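Local coordinates for porin (Acinetobacter baumannii AB307-0294, PDB 5DL7), which probably acts as an outer-membrane porin, a beta-barrel of the OprD family that binds calcium and is linked to antibiotic uptake, at residues 35-40 with 405-410; 31-36 with 45-50. One frame throughout, in Å; residues are numbered along the deposited sequence.

Contact 1 (35-40 with 405-410); sequences DYKKDP and SANETR. With CA (calcium ion), chain D.
Asp35 and Asn407 form an antiparallel hydrogen-bonded pair, and Tyr36 with Ala406 the non-hydrogen-bonded pair beside it. Asp35 N donates to Asn407 O at 2.9 Å, and Asn407 N donates back to Asp35 O. The side chains of Asp35 and Asn407 lie on one face of the sheet, those of Tyr36 and Ala406 on the other. The Ala406 methyl sits oblique to the Tyr36 ring, its CB 4.4 Å from Tyr36 CD1. Pro40 CG sits over one face of this ring, toward its rim.

Past the strand end, Lys37 N reaches Ser405 O at 2.9 Å. The bent Lys37 chain lies against the other segment and crosses the Asn407 side chain obliquely, with Lys37 CE 4.0 Å from Ser405 CB. A water takes the N-H of Lys38 and donates to Ser405 O.

Asp35 CG is anti to the backbone N (chi1 -174°), and its carboxylate leads away from Asn407. There Asp35 OD1 binds calcium at 2.2 Å. Tyr36 O, Asp39 OD1, a water and both O and OG1 of Thr44 complete six ligands, so the metal ties both ends of the turn together.

This pairing of first and last strands closes the barrel. Strand 384-395 flanks the far edge of strand 406-418, where His392 holds Asn407 OD1 and Asn395 holds Ser405 OG. Strand 46-58 pairs with 22-36 from the opposite side.

Contact 2 (31-36 with 45-50); sequences YFDRDY and AARDWA. With CA (calcium ion), chain D; C8E ((hydroxyethyloxy)tri(ethyloxy)octane), chain K.
Asp33 and Arg47 both hold CG anti to the backbone N (chi1 175° and -171°), and their side chains run side by side in the same direction. The Arg47 chain then bends at chi3 (-68°), which turns NE toward the aspartate. The guanidinium grips Asp33 side-on with two nitrogens. Arg47 NE lies 2.9 Å from Asp33 OD1, and NH2 of the same arginine bonds to that oxygen too. This oxygen lies in the guanidinium plane, yet both nitrogens meet it from the same face of the carboxylate, above its plane. Asp35 OD2 lies 4.1 Å from Arg47 NH2, longer than a salt bridge, and its negative charge may add to the pull on the guanidinium.

Further along the same face, Tyr31 OH rests against Arg47 CD at 3.6 Å. The edge of the Tyr31 ring is turned toward the face of the Trp49 five-membered ring in an offset edge-to-face pair, with centroids 5.9 Å apart. A detergent molecule packs over one face of each ring; its C17 comes within 3.4 Å of Trp49 CZ2. The side of the wall bearing Tyr31 and Trp49 therefore probably faces the membrane, with Phe32, Arg34 and Asp48 on the other side.

On that other side Ala46 CB lies between the Tyr36 hydroxyl and the Phe32 ring, 3.5 Å from Tyr36 OH and 4.2 Å from Phe32 CE1. The backbone pairs Phe32 with Asp48 and Arg34 with Ala46 are antiparallel and hydrogen-bonded. Arg34 O also lies over the centre of the Tyr36 ring.

The two strands, 22-36 and 46-58, form a beta hairpin of the barrel wall. Strand 406-418 borders strand 22-36 on its other edge, where Arg34 salt-bridges Glu408. Loop residues Ser91 and Arg102 hold the Asp48 carboxylate, and Tyr88 forms a cation-pi contact with Arg47.

Contacts 1 and 2 lie about 9 Å apart, centre to centre, on the two edges of strand 22-36, and they share Asp35 and Tyr36. Contact 2 joins that strand to its hairpin partner 46-58, and its segments are nine residues apart in the chain. Contact 1 joins it to strand 406-418, the last in the chain, and its segments are 365 residues apart. One is thus a local hairpin and the other the barrel's closing seam. Glu408 of contact 1 also meets Phe32 of contact 2 between strands 406-418 and 22-36. Both contacts touch the same calcium ion, which binds where strand 22-36 gives way to the turn leading into 46-58.

Contact 1 (35-40 with 405-410)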
loop_
_atom_site.group_PDB
_atom_site.type_symbol
_atom_site.label_atom_id
_atom_site.label_comp_id
_atom_site.label_asym_id
_atom_site.label_seq_id
_atom_site.Cartn_x
_atom_site.Cartn_y
_atom_site.Cartn_z
ATOM N N ASP A 35 -4.022 6.892 18.250
ATOM C CA ASP A 35 -4.011 7.582 19.566
ATOM C C ASP A 35 -2.719 7.295 20.176
ATOM O O ASP A 35 -2.409 6.224 20.760
ATOM C CB ASP A 35 -5.142 7.079 20.381
ATOM C CG ASP A 35 -5.261 7.862 21.689
ATOM O OD1 ASP A 35 -4.267 8.460 22.127
ATOM O OD2 ASP A 35 -6.418 7.730 22.176
ATOM N N TYR A 36 -1.858 8.324 20.139
ATOM C CA TYR A 36 -0.500 8.247 20.691
ATOM C C TYR A 36 -0.508 7.982 22.147
ATOM O O TYR A 36 -1.271 8.629 22.908
ATOM C CB TYR A 36 0.255 9.541 20.429
ATOM C CG TYR A 36 0.255 9.981 19.062
ATOM C CD1 TYR A 36 0.759 9.211 18.020
ATOM C CD2 TYR A 36 -0.281 11.285 18.710
ATOM C CE1 TYR A 36 0.831 9.659 16.685
ATOM C CE2 TYR A 36 -0.256 11.735 17.432
ATOM C CZ TYR A 36 0.290 10.897 16.371
ATOM O OH TYR A 36 0.295 11.439 15.138
ATOM N N LYS A 37 0.339 7.069 22.629
ATOM C CA LYS A 37 0.449 6.776 24.064
ATOM C C LYS A 37 1.029 7.930 24.892
ATOM O O LYS A 37 0.542 8.114 26.027
ATOM C CB LYS A 37 1.158 5.476 24.347
ATOM C CG LYS A 37 0.282 4.378 23.709
ATOM C CD LYS A 37 0.203 2.963 24.326
ATOM C CE LYS A 37 1.285 2.004 23.855
ATOM N NZ LYS A 37 1.527 1.132 25.111
ATOM N N LYS A 38 2.009 8.653 24.368
ATOM C CA LYS A 38 2.753 9.662 25.102
ATOM C C LYS A 38 2.483 11.060 24.587
ATOM O O LYS A 38 3.297 11.927 24.841
ATOM C CB LYS A 38 4.215 9.338 25.010
ATOM C CG LYS A 38 4.536 8.025 25.800
ATOM C CD LYS A 38 6.040 7.789 25.866
ATOM C CE LYS A 38 6.693 7.417 24.471
ATOM N NZ LYS A 38 8.145 7.915 24.192
ATOM N N ASP A 39 1.426 11.298 23.778
ATOM C CA ASP A 39 0.959 12.670 23.372
ATOM C C ASP A 39 2.114 13.602 23.038
ATOM O O ASP A 39 2.332 14.592 23.751
ATOM C CB ASP A 39 0.034 13.288 24.440
ATOM C CG ASP A 39 -1.211 12.436 24.647
ATOM O OD1 ASP A 39 -1.468 11.500 23.766
ATOM O OD2 ASP A 39 -1.956 12.766 25.623
ATOM N N PRO A 40 2.805 13.333 21.907
ATOM C CA PRO A 40 4.009 14.068 21.616
ATOM C C PRO A 40 3.447 15.430 21.231
ATOM O O PRO A 40 2.736 15.604 20.226
ATOM C CB PRO A 40 4.640 13.303 20.428
ATOM C CG PRO A 40 3.447 12.593 19.754
ATOM C CD PRO A 40 2.510 12.293 20.874
ATOM N N SER A 405 4.566 5.176 19.691
ATOM C CA SER A 405 3.686 4.199 20.427
ATOM C C SER A 405 2.273 4.732 20.328
ATOM O O SER A 405 2.050 5.951 20.601
ATOM C CB SER A 405 4.150 4.020 21.915
ATOM O OG SER A 405 5.478 3.536 21.926
ATOM N N ALA A 406 1.316 3.858 19.998
ATOM C CA ALA A 406 -0.032 4.284 19.742
ATOM C C ALA A 406 -0.962 3.115 19.846
ATOM O O ALA A 406 -0.592 1.951 19.578
ATOM C CB ALA A 406 -0.131 4.958 18.379
ATOM N N ASN A 407 -2.206 3.396 20.086
ATOM C CA ASN A 407 -3.280 2.449 19.874
ATOM C C ASN A 407 -4.123 3.011 18.702
ATOM O O ASN A 407 -4.678 4.139 18.753
ATOM C CB ASN A 407 -4.165 2.376 21.095
ATOM C CG ASN A 407 -3.472 1.727 22.273
ATOM O OD1 ASN A 407 -2.727 0.826 22.158
ATOM N ND2 ASN A 407 -3.786 2.169 23.393
ATOM N N GLU A 408 -4.092 2.241 17.594
ATOM C CA GLU A 408 -4.582 2.746 16.302
ATOM C C GLU A 408 -5.862 1.952 15.967
ATOM O O GLU A 408 -5.864 0.688 16.121
ATOM C CB GLU A 408 -3.535 2.595 15.242
ATOM C CG GLU A 408 -3.963 2.993 13.859
ATOM C CD GLU A 408 -2.842 3.066 12.793
ATOM O OE1 GLU A 408 -1.680 3.223 13.201
ATOM O OE2 GLU A 408 -3.218 3.032 11.602
ATOM N N THR A 409 -6.920 2.633 15.537
ATOM C CA THR A 409 -8.147 2.010 15.140
ATOM C C THR A 409 -8.470 2.554 13.694
ATOM O O THR A 409 -8.235 3.712 13.405
ATOM C CB THR A 409 -9.295 2.547 16.045
ATOM O OG1 THR A 409 -9.043 2.090 17.367
ATOM C CG2 THR A 409 -10.558 2.015 15.539
ATOM N N ARG A 410 -8.836 1.687 12.782
ATOM C CA ARG A 410 -9.364 2.111 11.479
ATOM C C ARG A 410 -10.707 1.375 11.323
ATOM O O ARG A 410 -10.814 0.190 11.499
ATOM C CB ARG A 410 -8.469 1.685 10.275
ATOM C CG ARG A 410 -7.085 2.273 10.335
ATOM C CD ARG A 410 -6.177 1.814 9.131
ATOM N NE ARG A 410 -4.811 2.263 9.406
ATOM C CZ ARG A 410 -3.810 2.084 8.559
ATOM N NH1 ARG A 410 -4.025 1.543 7.393
ATOM N NH2 ARG A 410 -2.611 2.309 8.955
HETATM CA CA CA D . -3.171 10.041 23.220
HETATM O O HOH W 1 3.351 7.928 21.899
HETATM O O HOH W 2 -3.565 8.447 24.802
#

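Contact 2 (31-36 with 45-50)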
loop_
_atom_site.group_PDB
_atom_site.type_symbol
_atom_site.label_atom_id
_atom_site.label_comp_id
_atom_site.label_asym_id
_atom_site.label_seq_id
_atom_site.Cartn_x
_atom_site.Cartn_y
_atom_site.Cartn_z
ATOM N N TYR A 31 -13.068 5.981 9.294
ATOM C CA TYR A 31 -12.623 6.644 10.526
ATOM C C TYR A 31 -11.227 6.143 10.873
ATOM O O TYR A 31 -10.995 4.903 10.799
ATOM C CB TYR A 31 -13.555 6.190 11.673
ATOM C CG TYR A 31 -13.154 6.718 13.026
ATOM C CD1 TYR A 31 -13.128 8.108 13.261
ATOM C CD2 TYR A 31 -12.665 5.882 14.027
ATOM C CE1 TYR A 31 -12.755 8.617 14.504
ATOM C CE2 TYR A 31 -12.251 6.396 15.268
ATOM C CZ TYR A 31 -12.334 7.773 15.484
ATOM O OH TYR A 31 -11.941 8.283 16.686
ATOM N N PHE A 32 -10.338 7.058 11.191
ATOM C CA PHE A 32 -8.913 6.733 11.445
ATOM C C PHE A 32 -8.548 7.411 12.753
ATOM O O PHE A 32 -8.803 8.579 12.919
ATOM C CB PHE A 32 -8.044 7.320 10.332
ATOM C CG PHE A 32 -6.548 7.078 10.485
ATOM C CD1 PHE A 32 -5.788 7.854 11.368
ATOM C CD2 PHE A 32 -5.901 6.094 9.728
ATOM C CE1 PHE A 32 -4.441 7.645 11.533
ATOM C CE2 PHE A 32 -4.519 5.881 9.873
ATOM C CZ PHE A 32 -3.808 6.642 10.799
ATOM N N ASP A 33 -8.056 6.608 13.682
ATOM C CA ASP A 33 -7.618 7.206 14.995
ATOM C C ASP A 33 -6.320 6.531 15.354
ATOM O O ASP A 33 -6.358 5.390 15.864
ATOM C CB ASP A 33 -8.663 6.837 16.015
ATOM C CG ASP A 33 -8.255 7.302 17.512
ATOM O OD1 ASP A 33 -7.618 8.400 17.576
ATOM O OD2 ASP A 33 -8.584 6.533 18.522
ATOM N N ARG A 34 -5.204 7.238 15.321
ATOM C CA ARG A 34 -3.943 6.694 15.813
ATOM C C ARG A 34 -3.697 7.523 17.159
ATOM O O ARG A 34 -3.284 8.647 17.162
ATOM C CB ARG A 34 -2.860 6.910 14.817
ATOM C CG ARG A 34 -1.460 6.491 15.261
ATOM C CD ARG A 34 -0.383 6.693 14.280
ATOM N NE ARG A 34 -0.560 5.726 13.151
ATOM C CZ ARG A 34 -0.115 5.871 11.931
ATOM N NH1 ARG A 34 0.704 6.834 11.586
ATOM N NH2 ARG A 34 -0.222 4.865 11.034
ATOM N N ASP A 35 -4.022 6.892 18.250
ATOM C CA ASP A 35 -4.011 7.582 19.566
ATOM C C ASP A 35 -2.719 7.295 20.176
ATOM O O ASP A 35 -2.409 6.224 20.760
ATOM C CB ASP A 35 -5.142 7.079 20.381
ATOM C CG ASP A 35 -5.261 7.862 21.689
ATOM O OD1 ASP A 35 -4.267 8.460 22.127
ATOM O OD2 ASP A 35 -6.418 7.730 22.176
ATOM N N TYR A 36 -1.858 8.324 20.139
ATOM C CA TYR A 36 -0.500 8.247 20.691
ATOM C C TYR A 36 -0.508 7.982 22.147
ATOM O O TYR A 36 -1.271 8.629 22.908
ATOM C CB TYR A 36 0.255 9.541 20.429
ATOM C CG TYR A 36 0.255 9.981 19.062
ATOM C CD1 TYR A 36 0.759 9.211 18.020
ATOM C CD2 TYR A 36 -0.281 11.285 18.710
ATOM C CE1 TYR A 36 0.831 9.659 16.685
ATOM C CE2 TYR A 36 -0.256 11.735 17.432
ATOM C CZ TYR A 36 0.290 10.897 16.371
ATOM O OH TYR A 36 0.295 11.439 15.138
ATOM N N ALA A 45 -3.489 12.580 19.302
ATOM C CA ALA A 45 -3.831 11.511 18.341
ATOM C C ALA A 45 -3.793 12.112 16.945
ATOM O O ALA A 45 -3.826 13.363 16.816
ATOM C CB ALA A 45 -5.228 10.948 18.624
ATOM N N ALA A 46 -3.558 11.252 15.937
ATOM C CA ALA A 46 -3.819 11.574 14.513
ATOM C C ALA A 46 -5.212 11.040 14.246
ATOM O O ALA A 46 -5.466 9.820 14.506
ATOM C CB ALA A 46 -2.841 10.920 13.577
ATOM N N ARG A 47 -6.136 11.863 13.727
ATOM C CA ARG A 47 -7.533 11.394 13.695
ATOM C C ARG A 47 -8.277 12.137 12.613
ATOM O O ARG A 47 -8.028 13.317 12.423
ATOM C CB ARG A 47 -8.268 11.707 14.995
ATOM C CG ARG A 47 -9.638 11.122 15.244
ATOM C CD ARG A 47 -10.182 11.445 16.662
ATOM N NE ARG A 47 -9.389 10.739 17.609
ATOM C CZ ARG A 47 -9.491 10.804 18.979
ATOM N NH1 ARG A 47 -10.288 11.676 19.514
ATOM N NH2 ARG A 47 -8.699 10.115 19.748
ATOM N N ASP A 48 -9.177 11.416 11.942
ATOM C CA ASP A 48 -10.126 12.089 11.013
ATOM C C ASP A 48 -11.270 11.093 10.759
ATOM O O ASP A 48 -11.193 9.900 10.996
ATOM C CB ASP A 48 -9.503 12.458 9.648
ATOM C CG ASP A 48 -8.736 13.712 9.595
ATOM O OD1 ASP A 48 -9.248 14.821 9.863
ATOM O OD2 ASP A 48 -7.433 13.644 9.248
ATOM N N TRP A 49 -12.390 11.672 10.295
ATOM C CA TRP A 49 -13.520 10.879 9.935
ATOM C C TRP A 49 -14.025 11.490 8.600
ATOM O O TRP A 49 -14.336 12.694 8.503
ATOM C CB TRP A 49 -14.591 10.928 10.937
ATOM C CG TRP A 49 -15.736 9.992 10.689
ATOM C CD1 TRP A 49 -15.774 8.868 9.865
ATOM C CD2 TRP A 49 -17.067 10.146 11.197
ATOM N NE1 TRP A 49 -17.005 8.306 9.888
ATOM C CE2 TRP A 49 -17.841 9.101 10.632
ATOM C CE3 TRP A 49 -17.699 11.116 12.008
ATOM C CZ2 TRP A 49 -19.196 8.912 10.948
ATOM C CZ3 TRP A 49 -19.039 11.026 12.228
ATOM C CH2 TRP A 49 -19.804 9.935 11.694
ATOM N N ALA A 50 -13.985 10.655 7.547
ATOM C CA ALA A 50 -14.276 11.140 6.211
ATOM C C ALA A 50 -15.095 10.201 5.390
ATOM O O ALA A 50 -15.207 9.014 5.640
ATOM C CB ALA A 50 -12.962 11.395 5.406
HETATM CA CA CA D . -3.171 10.041 23.220
HETATM O O12 C8E K . -15.585 11.107 15.944
HETATM C C13 C8E K . -16.675 10.438 15.355
HETATM C C14 C8E K . -16.244 9.061 14.879
HETATM O O15 C8E K . -17.366 8.258 14.498
HETATM C C16 C8E K . -17.072 6.857 14.274
HETATM C C17 C8E K . -17.886 6.515 13.054
HETATM O O18 C8E K . -17.861 5.141 12.672
HETATM C C19 C8E K . -17.846 5.004 11.239
HETATM C C20 C8E K . -17.459 3.615 10.743
HETATM O O21 C8E K . -16.676 3.694 9.486
HETATM O O HOH W 2 -3.565 8.447 24.802
#